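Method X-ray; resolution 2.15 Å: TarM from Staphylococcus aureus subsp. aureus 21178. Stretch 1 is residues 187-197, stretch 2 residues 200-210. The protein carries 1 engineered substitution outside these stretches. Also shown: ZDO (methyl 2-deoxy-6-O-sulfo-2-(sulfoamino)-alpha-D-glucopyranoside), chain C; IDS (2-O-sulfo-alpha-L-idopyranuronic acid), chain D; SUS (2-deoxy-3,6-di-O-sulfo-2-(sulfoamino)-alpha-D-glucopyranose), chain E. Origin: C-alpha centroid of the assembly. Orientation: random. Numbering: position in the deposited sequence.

Stretch 1 (187-197) AVGKTYVLVNK
Stretch 2, residues 200-210: FKNNLALCVYY

The contact is a tight antiparallel pairing of a strand with the short segment that follows it, extended by a helix that packs Leu 206 against the same strand. The strand that runs through Val 193 gives way to a turn that brings the chain back, so that the CA atoms of Thr 191 and Phe 200 lie 5.1 Å apart, those of Lys 190 and Lys 201 4.5 Å, and those of Gly 189 and Asn 202 4.5 Å.

The register is fixed by one hydrogen-bonded pair. Thr 191 N donates to Phe 200 O at 2.9 Å and Phe 200 N donates to Thr 191 O at 2.7 Å, with angles at hydrogen of 169° and 160°. Both residues are extended (phi/psi -116/132 and -127/145) and adopt m rotamers, with side chains on the same face of the sheet. Beyond this pair the ladder gives way: Lys 201 turns to -66/-27, and Lys 190 N, 3.4 Å from Lys 201 O, has too poor an angle to bond. Weaker CA-H...O contacts continue the approach, from Lys 190 CA to Phe 200 O (3.4 Å) and from Asn 202 CA to Gly 189 O (3.3 Å). Gly 189, at -99/-142, has no side chain; a CB there would point away and have room. Lys 201 directs its CA-to-CB bond away from the partner stretch; Lys 190 does so overall, though its CB still touches it. Both are exposed, which suits long charged chains.

Asn 202 (-166/178, chi1 p) caps the helix that begins at Asn 203 and continues past Tyr 210: its OD1 accepts from Ala 205 N at 3.1 Å, satisfying an amide that lacks a helical partner. The N-to-C directions of helix and strand differ by 44°, their axes approaching to 8.5 Å. Leu 206 (chi1 t, chi2 p) points toward the strand, bringing CD1 to 3.6 Å from Val 193 CG2 and CD2 to 4.2 Å from Thr 191 CG2. Val 193 (t) also sets CG2 3.8 Å from Phe 200 CE1, so this compact branched residue meets both apolar partners.

Near the turn, Asn 196 (p) points toward the helix, placing ND2 3.2 Å from the OH of Tyr 209 (t). At the other end, Val 188 (t) holds CB 4.0 Å from Asn 203 CB. One water donates to Val 188 O (2.7 Å) and accepts from Asn 203 N (3.3 Å); a second lies 3.0 Å from Thr 191 OG1 and donates to Asn 203 OD1 (3.0 Å). The amide of Asn 203 (t) suits this polar junction: its ND2 also donates to IDS O2S at 2.8 Å.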

# COMPACT_ATOMS: atom_id res chain seq x y z
N ALA A 187 -1.01 -21.08 -1.35
CA ALA A 187 -1.71 -20.65 -2.56
C ALA A 187 -3.15 -21.17 -2.56
O ALA A 187 -3.42 -22.26 -2.06
CB ALA A 187 -1.00 -21.14 -3.81
N VAL A 188 -4.05 -20.40 -3.17
CA VAL A 188 -5.46 -20.73 -3.28
C VAL A 188 -5.69 -21.67 -4.46
O VAL A 188 -5.27 -21.39 -5.59
CB VAL A 188 -6.34 -19.45 -3.32
CG1 VAL A 188 -7.82 -19.79 -3.46
CG2 VAL A 188 -6.10 -18.57 -2.10
N GLY A 189 -6.36 -22.77 -4.19
CA GLY A 189 -6.71 -23.77 -5.19
C GLY A 189 -8.14 -23.57 -5.65
O GLY A 189 -8.63 -22.44 -5.74
N LYS A 190 -8.84 -24.69 -5.89
CA LYS A 190 -10.24 -24.67 -6.33
C LYS A 190 -11.10 -23.86 -5.37
O LYS A 190 -11.07 -24.09 -4.16
CB LYS A 190 -10.78 -26.11 -6.47
CG LYS A 190 -11.60 -26.33 -7.72
CD LYS A 190 -11.80 -27.82 -7.98
CE LYS A 190 -12.24 -28.08 -9.40
NZ LYS A 190 -12.62 -29.50 -9.63
N THR A 191 -11.80 -22.86 -5.91
CA THR A 191 -12.67 -21.96 -5.17
C THR A 191 -14.11 -22.15 -5.65
O THR A 191 -14.37 -22.07 -6.86
CB THR A 191 -12.20 -20.50 -5.38
OG1 THR A 191 -10.90 -20.36 -4.83
CG2 THR A 191 -13.17 -19.46 -4.73
N TYR A 192 -15.04 -22.29 -4.70
CA TYR A 192 -16.46 -22.45 -5.01
C TYR A 192 -17.22 -21.26 -4.47
O TYR A 192 -17.19 -20.97 -3.28
CB TYR A 192 -17.03 -23.76 -4.42
CG TYR A 192 -18.48 -24.04 -4.76
CD1 TYR A 192 -18.95 -23.92 -6.07
CD2 TYR A 192 -19.36 -24.51 -3.79
CE1 TYR A 192 -20.28 -24.18 -6.39
CE2 TYR A 192 -20.68 -24.83 -4.11
CZ TYR A 192 -21.15 -24.63 -5.41
OH TYR A 192 -22.44 -24.96 -5.75
N VAL A 193 -17.92 -20.60 -5.37
CA VAL A 193 -18.76 -19.47 -5.01
C VAL A 193 -20.16 -20.07 -4.90
O VAL A 193 -20.82 -20.35 -5.91
CB VAL A 193 -18.65 -18.29 -6.02
CG1 VAL A 193 -19.54 -17.12 -5.61
CG2 VAL A 193 -17.20 -17.83 -6.15
N LEU A 194 -20.56 -20.34 -3.65
CA LEU A 194 -21.85 -20.96 -3.29
C LEU A 194 -23.02 -20.19 -3.81
O LEU A 194 -23.94 -20.81 -4.30
CB LEU A 194 -21.96 -21.12 -1.77
CG LEU A 194 -21.14 -22.24 -1.13
CD1 LEU A 194 -19.67 -21.84 -0.93
CD2 LEU A 194 -21.70 -22.58 0.20
N VAL A 195 -22.94 -18.83 -3.78
CA VAL A 195 -24.02 -17.92 -4.22
C VAL A 195 -24.45 -18.01 -5.68
O VAL A 195 -25.64 -17.85 -5.93
CB VAL A 195 -23.91 -16.46 -3.70
CG1 VAL A 195 -23.91 -16.46 -2.19
CG2 VAL A 195 -22.67 -15.73 -4.24
N ASN A 196 -23.54 -18.30 -6.62
CA ASN A 196 -23.92 -18.46 -8.03
C ASN A 196 -23.63 -19.88 -8.56
O ASN A 196 -23.74 -20.11 -9.76
CB ASN A 196 -23.26 -17.38 -8.91
CG ASN A 196 -21.75 -17.35 -8.93
OD1 ASN A 196 -21.07 -18.16 -8.30
ND2 ASN A 196 -21.19 -16.40 -9.67
N LYS A 197 -23.24 -20.82 -7.67
CA LYS A 197 -22.89 -22.20 -8.02
C LYS A 197 -21.76 -22.28 -9.06
O LYS A 197 -21.76 -23.18 -9.91
CB LYS A 197 -24.13 -23.03 -8.47
CG LYS A 197 -25.35 -23.08 -7.54
CD LYS A 197 -26.22 -24.38 -7.76
CE LYS A 197 -26.84 -24.56 -9.16
NZ LYS A 197 -27.83 -25.69 -9.23
N PHE A 200 -14.08 -22.10 -9.59
CA PHE A 200 -12.92 -21.52 -10.28
C PHE A 200 -11.71 -22.32 -9.91
O PHE A 200 -11.64 -22.80 -8.78
CB PHE A 200 -12.75 -20.02 -9.90
CG PHE A 200 -13.98 -19.24 -10.25
CD1 PHE A 200 -15.07 -19.18 -9.36
CD2 PHE A 200 -14.14 -18.70 -11.51
CE1 PHE A 200 -16.25 -18.53 -9.72
CE2 PHE A 200 -15.33 -18.07 -11.88
CZ PHE A 200 -16.38 -17.99 -10.98
N LYS A 201 -10.76 -22.50 -10.85
CA LYS A 201 -9.57 -23.33 -10.59
C LYS A 201 -8.62 -22.78 -9.54
O LYS A 201 -7.91 -23.54 -8.90
CB LYS A 201 -8.83 -23.75 -11.88
CG LYS A 201 -8.08 -22.64 -12.60
CD LYS A 201 -7.55 -23.12 -13.95
CE LYS A 201 -8.47 -22.68 -15.06
NZ LYS A 201 -8.14 -23.36 -16.35
N ASN A 202 -8.61 -21.44 -9.37
CA ASN A 202 -7.74 -20.74 -8.42
C ASN A 202 -8.24 -19.29 -8.25
O ASN A 202 -9.22 -18.92 -8.87
CB ASN A 202 -6.24 -20.81 -8.84
CG ASN A 202 -5.98 -20.34 -10.26
OD1 ASN A 202 -6.74 -19.57 -10.86
ND2 ASN A 202 -4.92 -20.85 -10.87
N ASN A 203 -7.59 -18.51 -7.39
CA ASN A 203 -7.94 -17.11 -7.09
C ASN A 203 -7.85 -16.18 -8.32
O ASN A 203 -8.69 -15.30 -8.48
CB ASN A 203 -7.07 -16.57 -5.95
CG ASN A 203 -7.57 -15.28 -5.42
OD1 ASN A 203 -8.71 -15.16 -4.95
ND2 ASN A 203 -6.78 -14.25 -5.57
N LEU A 204 -6.85 -16.39 -9.18
CA LEU A 204 -6.68 -15.56 -10.39
C LEU A 204 -7.91 -15.74 -11.28
O LEU A 204 -8.46 -14.75 -11.70
CB LEU A 204 -5.36 -15.93 -11.11
CG LEU A 204 -5.13 -15.42 -12.53
CD1 LEU A 204 -4.99 -13.88 -12.56
CD2 LEU A 204 -3.89 -16.09 -13.13
N ALA A 205 -8.37 -17.00 -11.49
CA ALA A 205 -9.58 -17.31 -12.26
C ALA A 205 -10.80 -16.60 -11.66
O ALA A 205 -11.61 -16.05 -12.41
CB ALA A 205 -9.84 -18.82 -12.31
N LEU A 206 -10.95 -16.63 -10.32
CA LEU A 206 -12.07 -15.96 -9.63
C LEU A 206 -12.00 -14.45 -9.91
O LEU A 206 -12.99 -13.85 -10.33
CB LEU A 206 -11.98 -16.24 -8.10
CG LEU A 206 -12.97 -15.45 -7.20
CD1 LEU A 206 -14.36 -15.99 -7.33
CD2 LEU A 206 -12.54 -15.44 -5.74
N CYS A 207 -10.79 -13.85 -9.70
CA CYS A 207 -10.58 -12.41 -9.93
C CYS A 207 -10.77 -11.98 -11.36
O CYS A 207 -11.34 -10.92 -11.59
CB CYS A 207 -9.23 -11.98 -9.38
SG CYS A 207 -9.13 -12.11 -7.59
N VAL A 208 -10.40 -12.83 -12.32
CA VAL A 208 -10.62 -12.55 -13.74
C VAL A 208 -12.12 -12.53 -14.03
O VAL A 208 -12.61 -11.61 -14.69
CB VAL A 208 -9.83 -13.53 -14.65
CG1 VAL A 208 -10.37 -13.52 -16.09
CG2 VAL A 208 -8.34 -13.23 -14.61
N TYR A 209 -12.87 -13.52 -13.50
CA TYR A 209 -14.33 -13.59 -13.67
C TYR A 209 -14.96 -12.33 -13.10
O TYR A 209 -15.78 -11.71 -13.76
CB TYR A 209 -14.89 -14.84 -12.97
CG TYR A 209 -16.40 -14.86 -12.85
CD1 TYR A 209 -17.21 -15.23 -13.92
CD2 TYR A 209 -17.03 -14.56 -11.63
CE1 TYR A 209 -18.60 -15.29 -13.79
CE2 TYR A 209 -18.41 -14.59 -11.50
CZ TYR A 209 -19.20 -14.96 -12.58
OH TYR A 209 -20.57 -14.95 -12.44
N TYR A 210 -14.56 -11.97 -11.87
CA TYR A 210 -15.07 -10.81 -11.14
C TYR A 210 -14.96 -9.51 -11.95
O TYR A 210 -15.95 -8.79 -12.09
CB TYR A 210 -14.36 -10.70 -9.77
CG TYR A 210 -14.57 -9.37 -9.09
CD1 TYR A 210 -15.85 -8.94 -8.73
CD2 TYR A 210 -13.49 -8.55 -8.76
CE1 TYR A 210 -16.05 -7.72 -8.10
CE2 TYR A 210 -13.68 -7.33 -8.11
CZ TYR A 210 -14.97 -6.93 -7.78
OH TYR A 210 -15.18 -5.76 -7.10
C1 ZDO C . 2.60 -20.48 -7.27
C1M ZDO C . 1.50 -22.54 -7.74
C2 ZDO C . 3.20 -19.63 -6.13
C3 ZDO C . 2.14 -18.75 -5.49
C4 ZDO C . 1.34 -17.90 -6.52
C5 ZDO C . 0.85 -18.80 -7.69
C6 ZDO C . 0.24 -17.99 -8.85
O1 ZDO C . 1.74 -21.52 -6.75
N2 ZDO C . 3.83 -20.46 -5.09
S2 ZDO C . 5.56 -20.66 -5.35
OSA ZDO C . 5.77 -21.15 -6.79
OSB ZDO C . 6.03 -21.68 -4.30
OSC ZDO C . 6.28 -19.32 -5.16
O3 ZDO C . 2.77 -17.93 -4.50
O4 ZDO C . 0.22 -17.36 -5.80
O5 ZDO C . 1.96 -19.59 -8.23
O6 ZDO C . -0.05 -18.84 -9.98
S6 ZDO C . -1.37 -19.62 -10.15
OS1 ZDO C . -1.14 -20.76 -11.15
OS2 ZDO C . -2.44 -18.68 -10.70
OS3 ZDO C . -1.84 -20.24 -8.81
C1 IDS D . -0.08 -15.97 -5.99
C2 IDS D . -1.46 -15.67 -5.36
C3 IDS D . -1.37 -15.44 -3.81
C4 IDS D . -0.20 -14.55 -3.40
C5 IDS D . 1.12 -15.01 -4.08
C6 IDS D . 2.30 -14.10 -3.74
O2 IDS D . -2.07 -14.53 -6.04
O3 IDS D . -1.25 -16.69 -3.09
O4 IDS D . -0.47 -13.21 -3.81
O5 IDS D . 0.91 -15.01 -5.52
O6A IDS D . 2.82 -13.46 -4.69
O6B IDS D . 2.66 -14.05 -2.54
S IDS D . -3.03 -14.69 -7.23
O1S IDS D . -2.53 -15.68 -8.29
O2S IDS D . -4.38 -15.16 -6.69
O3S IDS D . -3.19 -13.34 -7.93
N2 SUS E . -2.57 -11.58 -4.66
C1 SUS E . -1.22 -12.48 -2.82
S1 SUS E . -4.28 -11.51 -4.24
C2 SUS E . -1.76 -11.23 -3.48
S2 SUS E . 1.03 -9.70 1.45
C3 SUS E . -0.60 -10.28 -3.85
O3 SUS E . -1.11 -9.04 -4.39
S3 SUS E . -0.83 -8.71 -5.85
C4 SUS E . 0.34 -10.00 -2.67
O4 SUS E . 1.45 -9.34 -3.23
C5 SUS E . 0.76 -11.35 -1.98
O5 SUS E . -0.43 -12.12 -1.65
C6 SUS E . 1.46 -11.16 -0.64
O6 SUS E . 0.57 -10.44 0.20
O1S SUS E . -4.67 -10.06 -3.95
O2S SUS E . -5.04 -12.08 -5.43
O3S SUS E . -4.56 -12.35 -2.99
O4S SUS E . -0.14 -8.85 1.95
O5S SUS E . 1.44 -10.73 2.50
O6S SUS E . 2.21 -8.79 1.12
O7S SUS E . 0.68 -8.74 -6.04
O8S SUS E . -1.35 -7.32 -6.22
O9S SUS E . -1.47 -9.75 -6.77
O HOH W 1 -4.55 -18.86 -6.25
O HOH W 2 -10.26 -17.54 -3.91